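Local coordinates for protein extracellular ligand-binding receptor (PDB 4F06) that binds p-hydroxybenzoic acid as the solute-binding protein of an ABC transporter, and probably delivers such lignin-derived aromatic compounds for uptake, at residues A139-I144 with G194-F199; V170-R175 with Q188-S193; P237-I242 with L352-L357. All blocks are in the same frame, centred on the assembly; numbering follows the deposited sequence. Where two conformers were deposited one is given.

Contact 1 of 3, residues A139-I144 with G194-F199; sequences ATKVAI and GADMIF
D196 turns its carboxylate across the start of the neighbouring strand and grips the backbone and side chain of T140 and the backbone of K141. Its CG stands between the backbone N and the carbonyl carbon (chi1 51°), which swings both oxygens toward 139-144. D196 OD1 takes T140 N on its syn side at 3.2 Å. D196 OD2 is held twice, by T140 OG1 at 3.0 Å and by K141 N at 2.9 Å, and these two donors come from opposite faces of the carboxylate plane. The side chains of T140 and D196 cross at about a right angle. K141 O returns the grip by accepting D196 N, and from there the segments run on as parallel strands: A143 N bonds to M197 O at 3.0 Å, and F199 N to A143 O at 2.9 Å. V142, I144, M197 and F199 share one face of this sheet. V142 lies alongside M197, pointing the same way, while its CG1, anti to the backbone N, reaches the CB of F199. The selenium of M197, a selenomethionine, rests against A139 CB at 3.8 Å, and I144 CG2 meets the F199 ring at its edge. On that face F159 of helix 150-165 stacks on F199. The other face carries A143, whose CB meets A195 CB at 3.8 Å. The pair belongs to the parallel part of the mixed, Rossmann-like sheet of one lobe. Three donors from T140 and K141, where the loop passes into the strand, converge on this carboxylate, which would probably keep it ionised and fix its rotation.

Contact 2 of 3, residues V170-R175 with Q188-S193; sequences VVEAVR and QRIKNS
E172 reaches from its strand to the backbone of helix 184-193, its CG anti to the backbone N (chi1 -168°) and the chain extended beyond. E172 OE1 ends over the helix surface, 3.4 Å from I190 CA and close to S193 CB, while E172 OE2 lies 3.4 Å from R189 CB. R189 crosses E172 at about a right angle and bends at chi3, which carries its guanidinium past the carboxylate to V174. The planes of the two charged groups stand 64° apart, and the long salt bridge from E172 OE2 to R189 NE (3.8 Å) rests on charge alone, with no N-H pointing at the oxygen. In the conformer given, CG2 of V174 lies over one guanidinium face, toward its rim. Strand and helix run nearly antiparallel, at 167°, as the strand and helix of a beta-alpha-beta crossover that leads from strand 169-176 into strand 197-201 of the Rossmann-like lobe. An alanine in place of E172 would probably leave the R189 guanidinium without its nearby negative charge and open a gap beside I190 and S193. At the end of the segment, S193 OG lies 4.0 Å from V171 CG2 and turns back to donate to I190 O at 2.6 Å.

Contact 3 of 3, residues P237-I242 with L352-L357; sequences PDLPNI and LINREL
This is a small apolar packing contact between a short helical turn, 239-242, and the beginning of the long strand 351-363, within the two-lobed fold of a periplasmic binding protein. The strand pairs with strand 336-348 in a mixed sheet, to which strand 250-253 also belongs. One leucine from each side carries most of the contact. L239 and L352 meet at their bases, CB to CB at 3.9 Å, and beyond that point their side chains part to different targets. In L239 the CG is anti to the carbonyl carbon (chi1 -69°), and CD1 reaches over the strand backbone, touching L352 O and the carbonyl carbon of I353, each at 3.7 Å. L352 holds its CG in the same position relative to its own backbone and sends CD1 the other way, onto the backbone of the turn. P240 adds a loose touch at its CA, also to L352 CD1. The side chain of N354 closes in on L239 CD1, and it is flanked by V234, E236, R343 and V345. With methyls set against carbonyl groups and the two CB atoms against each other, the contact is held by van der Waals packing. The turn also packs on helix 206-217: I242 on L209, V212 and I216, with N241 O accepting from K213 NZ. Within the turn, N241 ND2 donates to D238 OD1 at 2.8 Å, nearly straight at 166°. Across the contact itself, the shortest approach brings L352 CD1 to 3.5 Å from L239 O.

Contacts 1 and 2 form one continuous body, their centres 8 Å apart: strand 141-147 lies between strands 169-176 and 197-201, and I144 bonds through its N to E172 O and through its O to V174 N, each at 2.8 Å. I190 CG2 also packs on I198 CG1 at 3.7 Å, joining the helix to the sheet. Contact 3 reaches the same mixed sheet but lies apart, its centre about 23 Å from that of contact 1 and 26 Å from that of contact 2. A bound p-hydroxybenzoic acid lies about 11 Å from the F199 side chain, and one about 12 Å from that of N354; strand 197-201 runs on to pocket residue F201.

Contact 1 of 3, residues A139-I144 with G194-F199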
loop_
_atom_site.group_PDB
_atom_site.type_symbol
_atom_site.label_atom_id
_atom_site.label_comp_id
_atom_site.label_asym_id
_atom_site.label_seq_id
_atom_site.Cartn_x
_atom_site.Cartn_y
_atom_site.Cartn_z
ATOM N N ALA A 139 23.991 9.614 -2.175
ATOM C CA ALA A 139 24.253 8.335 -2.838
ATOM C C ALA A 139 24.788 8.576 -4.218
ATOM O O ALA A 139 24.361 9.516 -4.908
ATOM C CB ALA A 139 22.982 7.497 -2.933
ATOM N N THR A 140 25.714 7.730 -4.637
ATOM C CA THR A 140 26.187 7.857 -6.006
ATOM C C THR A 140 26.054 6.587 -6.811
ATOM O O THR A 140 25.774 6.684 -8.017
ATOM C CB THR A 140 27.643 8.300 -6.064
ATOM O OG1 THR A 140 28.405 7.403 -5.274
ATOM C CG2 THR A 140 27.784 9.671 -5.467
ATOM N N LYS A 141 26.251 5.422 -6.171
ATOM C CA LYS A 141 26.075 4.139 -6.847
ATOM C C LYS A 141 25.069 3.288 -6.060
ATOM O O LYS A 141 25.305 2.946 -4.900
ATOM C CB LYS A 141 27.415 3.417 -6.937
ATOM C CG LYS A 141 28.423 4.155 -7.825
ATOM C CD LYS A 141 29.695 3.311 -7.982
ATOM C CE LYS A 141 30.838 4.089 -8.621
ATOM N NZ LYS A 141 30.466 4.880 -9.819
ATOM N N VAL A 142 23.939 2.968 -6.690
ATOM C CA VAL A 142 22.860 2.254 -6.017
ATOM C C VAL A 142 22.692 0.855 -6.590
ATOM O O VAL A 142 22.784 0.664 -7.817
ATOM C CB VAL A 142 21.540 3.051 -6.139
ATOM C CG1 VAL A 142 20.327 2.202 -5.736
ATOM C CG2 VAL A 142 21.598 4.296 -5.245
ATOM N N ALA A 143 22.478 -0.126 -5.699
ATOM C CA ALA A 143 22.030 -1.459 -6.095
ATOM C C ALA A 143 20.529 -1.534 -5.826
ATOM O O ALA A 143 20.070 -1.287 -4.687
ATOM C CB ALA A 143 22.734 -2.531 -5.250
ATOM N N ILE A 144 19.772 -1.840 -6.881
ATOM C CA ILE A 144 18.330 -2.058 -6.747
ATOM C C ILE A 144 18.039 -3.536 -6.546
ATOM O O ILE A 144 18.556 -4.346 -7.309
ATOM C CB ILE A 144 17.567 -1.534 -7.991
ATOM C CG1 ILE A 144 17.777 -0.006 -8.185
ATOM C CG2 ILE A 144 16.087 -1.927 -7.939
ATOM C CD1 ILE A 144 17.204 0.526 -9.494
ATOM N N GLY A 194 29.920 -2.850 -4.990
ATOM C CA GLY A 194 30.497 -1.599 -4.517
ATOM C C GLY A 194 29.488 -0.478 -4.303
ATOM O O GLY A 194 29.870 0.662 -4.014
ATOM N N ALA A 195 28.184 -0.773 -4.437
ATOM C CA ALA A 195 27.133 0.219 -4.203
ATOM C C ALA A 195 27.258 0.785 -2.802
ATOM O O ALA A 195 27.604 0.080 -1.835
ATOM C CB ALA A 195 25.756 -0.445 -4.378
ATOM N N ASP A 196 26.960 2.080 -2.679
ATOM C CA ASP A 196 26.939 2.731 -1.360
ATOM C C ASP A 196 25.540 2.764 -0.732
ATOM O O ASP A 196 25.418 3.100 0.428
ATOM C CB ASP A 196 27.552 4.132 -1.430
ATOM C CG ASP A 196 26.957 4.966 -2.524
ATOM O OD1 ASP A 196 25.900 5.563 -2.292
ATOM O OD2 ASP A 196 27.559 5.074 -3.634
HETATM N N MSE A 197 24.500 2.435 -1.513
HETATM C CA MSE A 197 23.141 2.422 -1.022
HETATM C C MSE A 197 22.388 1.335 -1.788
HETATM O O MSE A 197 22.661 1.084 -2.989
HETATM C CB MSE A 197 22.469 3.788 -1.238
HETATM C CG MSE A 197 21.018 3.879 -0.744
HETATM SE SE MSE A 197 20.274 5.637 -0.934
HETATM C CE MSE A 197 21.310 6.500 0.472
ATOM N N ILE A 198 21.440 0.695 -1.109
ATOM C CA ILE A 198 20.472 -0.229 -1.727
ATOM C C ILE A 198 19.139 0.478 -1.796
ATOM O O ILE A 198 18.769 1.190 -0.847
ATOM C CB ILE A 198 20.306 -1.452 -0.797
ATOM C CG1 ILE A 198 21.602 -2.271 -0.739
ATOM C CG2 ILE A 198 19.164 -2.347 -1.260
ATOM C CD1 ILE A 198 21.633 -3.193 0.470
ATOM N N PHE A 199 18.433 0.283 -2.909
ATOM C CA PHE A 199 17.008 0.610 -2.958
ATOM C C PHE A 199 16.242 -0.692 -3.112
ATOM O O PHE A 199 16.569 -1.487 -3.996
ATOM C CB PHE A 199 16.652 1.540 -4.129
ATOM C CG PHE A 199 15.166 1.670 -4.289
ATOM C CD1 PHE A 199 14.408 2.375 -3.332
ATOM C CD2 PHE A 199 14.521 1.042 -5.342
ATOM C CE1 PHE A 199 13.021 2.451 -3.433
ATOM C CE2 PHE A 199 13.135 1.121 -5.453
ATOM C CZ PHE A 199 12.389 1.832 -4.517
#

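Contact 2 of 3, residues V170-R175 with Q188-S193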
loop_
_atom_site.group_PDB
_atom_site.type_symbol
_atom_site.label_atom_id
_atom_site.label_comp_id
_atom_site.label_asym_id
_atom_site.label_seq_id
_atom_site.Cartn_x
_atom_site.Cartn_y
_atom_site.Cartn_z
ATOM N N VAL A 170 23.049 3.490 -11.296
ATOM C CA VAL A 170 22.522 2.211 -10.811
ATOM C C VAL A 170 23.526 1.162 -11.255
ATOM O O VAL A 170 23.683 0.931 -12.474
ATOM C CB VAL A 170 21.120 1.941 -11.326
ATOM C CG1 VAL A 170 20.668 0.529 -10.932
ATOM C CG2 VAL A 170 20.151 2.970 -10.742
ATOM N N VAL A 171 24.204 0.524 -10.290
ATOM C CA VAL A 171 25.300 -0.367 -10.607
ATOM C C VAL A 171 24.886 -1.813 -10.616
ATOM O O VAL A 171 25.630 -2.661 -11.077
ATOM C CB VAL A 171 26.530 -0.162 -9.694
ATOM C CG1 VAL A 171 27.111 1.222 -9.960
ATOM C CG2 VAL A 171 26.174 -0.419 -8.240
ATOM N N GLU A 172 23.699 -2.109 -10.107
ATOM C CA GLU A 172 23.198 -3.484 -10.037
ATOM C C GLU A 172 21.678 -3.410 -9.935
ATOM O O GLU A 172 21.145 -2.504 -9.273
ATOM C CB GLU A 172 23.745 -4.181 -8.788
ATOM C CG GLU A 172 23.489 -5.687 -8.836
ATOM C CD GLU A 172 23.967 -6.399 -7.606
ATOM O OE1 GLU A 172 24.192 -5.711 -6.582
ATOM O OE2 GLU A 172 24.081 -7.651 -7.671
ATOM N N ALA A 173 20.976 -4.322 -10.600
ATOM C CA ALA A 173 19.531 -4.376 -10.472
ATOM C C ALA A 173 19.161 -5.848 -10.453
ATOM O O ALA A 173 19.390 -6.553 -11.462
ATOM C CB ALA A 173 18.838 -3.659 -11.630
ATOM N N VAL A 174 18.585 -6.298 -9.341
ATOM C CA VAL A 174 18.276 -7.703 -9.120
ATOM C C VAL A 174 16.759 -7.846 -8.987
ATOM O O VAL A 174 16.151 -7.141 -8.173
ATOM C CB VAL A 174 18.979 -8.223 -7.852
ATOM C CG1 VAL A 174 18.634 -9.673 -7.590
ATOM C CG2 VAL A 174 20.491 -8.036 -7.986
ATOM N N ARG A 175 16.141 -8.715 -9.792
ATOM C CA ARG A 175 14.744 -9.048 -9.620
ATOM C C ARG A 175 14.674 -10.392 -8.920
ATOM O O ARG A 175 15.093 -11.418 -9.482
ATOM C CB ARG A 175 14.040 -9.090 -10.979
ATOM C CG ARG A 175 13.963 -7.724 -11.648
ATOM C CD ARG A 175 13.258 -7.825 -12.999
ATOM N NE ARG A 175 13.123 -6.518 -13.651
ATOM C CZ ARG A 175 12.490 -6.319 -14.798
ATOM N NH1 ARG A 175 11.937 -7.340 -15.456
ATOM N NH2 ARG A 175 12.441 -5.099 -15.290
ATOM N N GLN A 188 25.597 -10.792 -0.759
ATOM C CA GLN A 188 26.971 -10.931 -1.229
ATOM C C GLN A 188 27.132 -10.246 -2.584
ATOM O O GLN A 188 28.152 -9.613 -2.833
ATOM C CB GLN A 188 27.374 -12.406 -1.328
ATOM C CG GLN A 188 28.838 -12.600 -1.728
ATOM C CD GLN A 188 29.782 -11.971 -0.709
ATOM O OE1 GLN A 188 29.640 -12.180 0.518
ATOM N NE2 GLN A 188 30.745 -11.190 -1.200
ATOM N N ARG A 189 26.142 -10.393 -3.463
ATOM C CA ARG A 189 26.192 -9.764 -4.779
ATOM C C ARG A 189 26.199 -8.231 -4.615
ATOM O O ARG A 189 26.975 -7.530 -5.276
ATOM C CB ARG A 189 24.999 -10.220 -5.618
ATOM C CG ARG A 189 25.166 -11.640 -6.161
ATOM C CD ARG A 189 23.887 -12.183 -6.769
ATOM N NE ARG A 189 23.496 -11.439 -7.966
ATOM C CZ ARG A 189 22.326 -11.576 -8.584
ATOM N NH1 ARG A 189 21.400 -12.410 -8.110
ATOM N NH2 ARG A 189 22.074 -10.861 -9.663
ATOM N N ILE A 190 25.370 -7.718 -3.698
ATOM C CA ILE A 190 25.357 -6.286 -3.416
ATOM C C ILE A 190 26.701 -5.805 -2.866
ATOM O O ILE A 190 27.215 -4.757 -3.327
ATOM C CB ILE A 190 24.180 -5.924 -2.510
ATOM C CG1 ILE A 190 22.876 -6.154 -3.281
ATOM C CG2 ILE A 190 24.320 -4.466 -2.055
ATOM C CD1 ILE A 190 21.606 -6.085 -2.433
ATOM N N LYS A 191 27.281 -6.539 -1.905
ATOM C CA LYS A 191 28.632 -6.185 -1.416
ATOM C C LYS A 191 29.576 -6.043 -2.595
ATOM O O LYS A 191 30.276 -5.033 -2.735
ATOM C CB LYS A 191 29.200 -7.255 -0.480
ATOM C CG LYS A 191 28.586 -7.306 0.909
ATOM C CD LYS A 191 29.339 -8.329 1.761
ATOM C CE LYS A 191 28.572 -8.746 3.012
ATOM N NZ LYS A 191 29.332 -9.681 3.909
ATOM N N ASN A 192 29.564 -7.056 -3.456
ATOM C CA ASN A 192 30.508 -7.126 -4.586
ATOM C C ASN A 192 30.350 -5.990 -5.578
ATOM O O ASN A 192 31.291 -5.655 -6.282
ATOM C CB ASN A 192 30.346 -8.450 -5.363
ATOM C CG ASN A 192 30.808 -9.663 -4.581
ATOM O OD1 ASN A 192 31.473 -9.539 -3.549
ATOM N ND2 ASN A 192 30.439 -10.860 -5.068
ATOM N N SER A 193 29.168 -5.391 -5.614
ATOM C CA SER A 193 28.842 -4.337 -6.587
ATOM C C SER A 193 29.527 -3.020 -6.252
ATOM O O SER A 193 29.666 -2.171 -7.117
ATOM C CB SER A 193 27.323 -4.104 -6.638
ATOM O OG SER A 193 26.897 -3.326 -5.528
#

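Contact 3 of 3, residues P237-I242 with L352-L357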
loop_
_atom_site.group_PDB
_atom_site.type_symbol
_atom_site.label_atom_id
_atom_site.label_comp_id
_atom_site.label_asym_id
_atom_site.label_seq_id
_atom_site.Cartn_x
_atom_site.Cartn_y
_atom_site.Cartn_z
ATOM N N PRO A 237 4.301 -3.221 12.399
ATOM C CA PRO A 237 4.287 -4.440 13.242
ATOM C C PRO A 237 5.531 -5.291 13.138
ATOM O O PRO A 237 5.778 -6.102 14.033
ATOM C CB PRO A 237 3.057 -5.197 12.736
ATOM C CG PRO A 237 2.180 -4.065 12.207
ATOM C CD PRO A 237 3.138 -3.142 11.512
ATOM N N ASP A 238 6.346 -5.091 12.109
ATOM C CA ASP A 238 7.624 -5.830 12.034
ATOM C C ASP A 238 8.782 -5.076 12.630
ATOM O O ASP A 238 9.842 -5.667 12.796
ATOM C CB ASP A 238 7.921 -6.311 10.624
ATOM C CG ASP A 238 7.411 -7.735 10.366
ATOM O OD1 ASP A 238 7.206 -8.529 11.326
ATOM O OD2 ASP A 238 7.272 -8.101 9.188
ATOM N N LEU A 239 8.611 -3.805 13.002
ATOM C CA LEU A 239 9.754 -3.060 13.581
ATOM C C LEU A 239 10.298 -3.781 14.835
ATOM O O LEU A 239 11.507 -3.921 14.952
ATOM C CB LEU A 239 9.407 -1.593 13.844
ATOM C CG LEU A 239 9.199 -0.768 12.549
ATOM C CD1 LEU A 239 8.849 0.659 12.953
ATOM C CD2 LEU A 239 10.429 -0.773 11.643
ATOM N N PRO A 240 9.436 -4.271 15.751
ATOM C CA PRO A 240 10.003 -4.964 16.926
ATOM C C PRO A 240 10.684 -6.273 16.574
ATOM O O PRO A 240 11.516 -6.776 17.359
ATOM C CB PRO A 240 8.776 -5.264 17.798
ATOM C CG PRO A 240 7.733 -4.299 17.373
ATOM C CD PRO A 240 7.990 -4.028 15.899
ATOM N N ASN A 241 10.322 -6.852 15.420
ATOM C CA ASN A 241 10.962 -8.100 14.975
ATOM C C ASN A 241 12.305 -7.891 14.360
ATOM O O ASN A 241 13.124 -8.790 14.391
ATOM C CB ASN A 241 10.020 -8.852 14.019
ATOM C CG ASN A 241 8.760 -9.290 14.716
ATOM O OD1 ASN A 241 8.817 -9.644 15.907
ATOM N ND2 ASN A 241 7.644 -9.304 14.027
ATOM N N ILE A 242 12.530 -6.710 13.798
ATOM C CA ILE A 242 13.859 -6.339 13.384
ATOM C C ILE A 242 14.661 -5.926 14.643
ATOM O O ILE A 242 15.828 -6.309 14.824
ATOM C CB ILE A 242 13.825 -5.184 12.367
ATOM C CG1 ILE A 242 13.080 -5.617 11.117
ATOM C CG2 ILE A 242 15.237 -4.688 12.011
ATOM C CD1 ILE A 242 12.588 -4.429 10.309
ATOM N N LEU A 352 9.815 1.463 18.725
ATOM C CA LEU A 352 10.303 1.671 17.357
ATOM C C LEU A 352 9.189 2.142 16.444
ATOM O O LEU A 352 8.110 1.552 16.424
ATOM C CB LEU A 352 10.935 0.373 16.816
ATOM C CG LEU A 352 12.156 -0.062 17.621
ATOM C CD1 LEU A 352 12.550 -1.502 17.306
ATOM C CD2 LEU A 352 13.325 0.847 17.282
ATOM N N ILE A 353 9.448 3.243 15.732
ATOM C CA ILE A 353 8.499 3.869 14.846
ATOM C C ILE A 353 9.188 4.263 13.541
ATOM O O ILE A 353 10.419 4.335 13.451
ATOM C CB ILE A 353 7.868 5.145 15.474
ATOM C CG1 ILE A 353 8.892 6.300 15.602
ATOM C CG2 ILE A 353 7.172 4.831 16.806
ATOM C CD1 ILE A 353 8.234 7.634 15.885
ATOM N N ASN A 354 8.388 4.551 12.505
ATOM C CA ASN A 354 8.912 5.254 11.316
ATOM C C ASN A 354 8.647 6.731 11.540
ATOM O O ASN A 354 7.501 7.190 11.369
ATOM C CB ASN A 354 8.207 4.737 10.046
ATOM C CG ASN A 354 8.594 3.298 9.741
ATOM O OD1 ASN A 354 7.721 2.398 9.645
ATOM N ND2 ASN A 354 9.850 3.053 9.598
ATOM N N ARG A 355 9.676 7.480 11.955
ATOM C CA ARG A 355 9.477 8.895 12.233
ATOM C C ARG A 355 9.489 9.659 10.911
ATOM O O ARG A 355 10.472 9.574 10.167
ATOM C CB ARG A 355 10.627 9.401 13.095
ATOM C CG ARG A 355 10.508 10.902 13.477
ATOM C CD ARG A 355 9.603 11.001 14.710
ATOM N NE ARG A 355 9.442 12.327 15.259
ATOM C CZ ARG A 355 10.259 12.923 16.125
ATOM N NH1 ARG A 355 9.955 14.166 16.534
ATOM N NH2 ARG A 355 11.357 12.303 16.586
ATOM N N GLU A 356 8.437 10.415 10.619
ATOM C CA GLU A 356 8.385 11.230 9.388
ATOM C C GLU A 356 9.257 12.461 9.568
ATOM O O GLU A 356 9.048 13.257 10.514
ATOM C CB GLU A 356 6.940 11.639 9.054
ATOM C CG GLU A 356 6.071 10.400 8.747
ATOM C CD GLU A 356 4.604 10.724 8.619
ATOM O OE1 GLU A 356 4.145 11.724 9.244
ATOM O OE2 GLU A 356 3.871 9.966 7.945
ATOM N N LEU A 357 10.217 12.630 8.660
ATOM C CA LEU A 357 11.230 13.698 8.752
ATOM C C LEU A 357 11.010 14.768 7.680
ATOM O O LEU A 357 11.484 15.886 7.823
ATOM C CB LEU A 357 12.638 13.121 8.523
ATOM C CG LEU A 357 13.083 12.026 9.458
ATOM C CD1 LEU A 357 14.494 11.619 9.097
ATOM C CD2 LEU A 357 13.017 12.467 10.906
#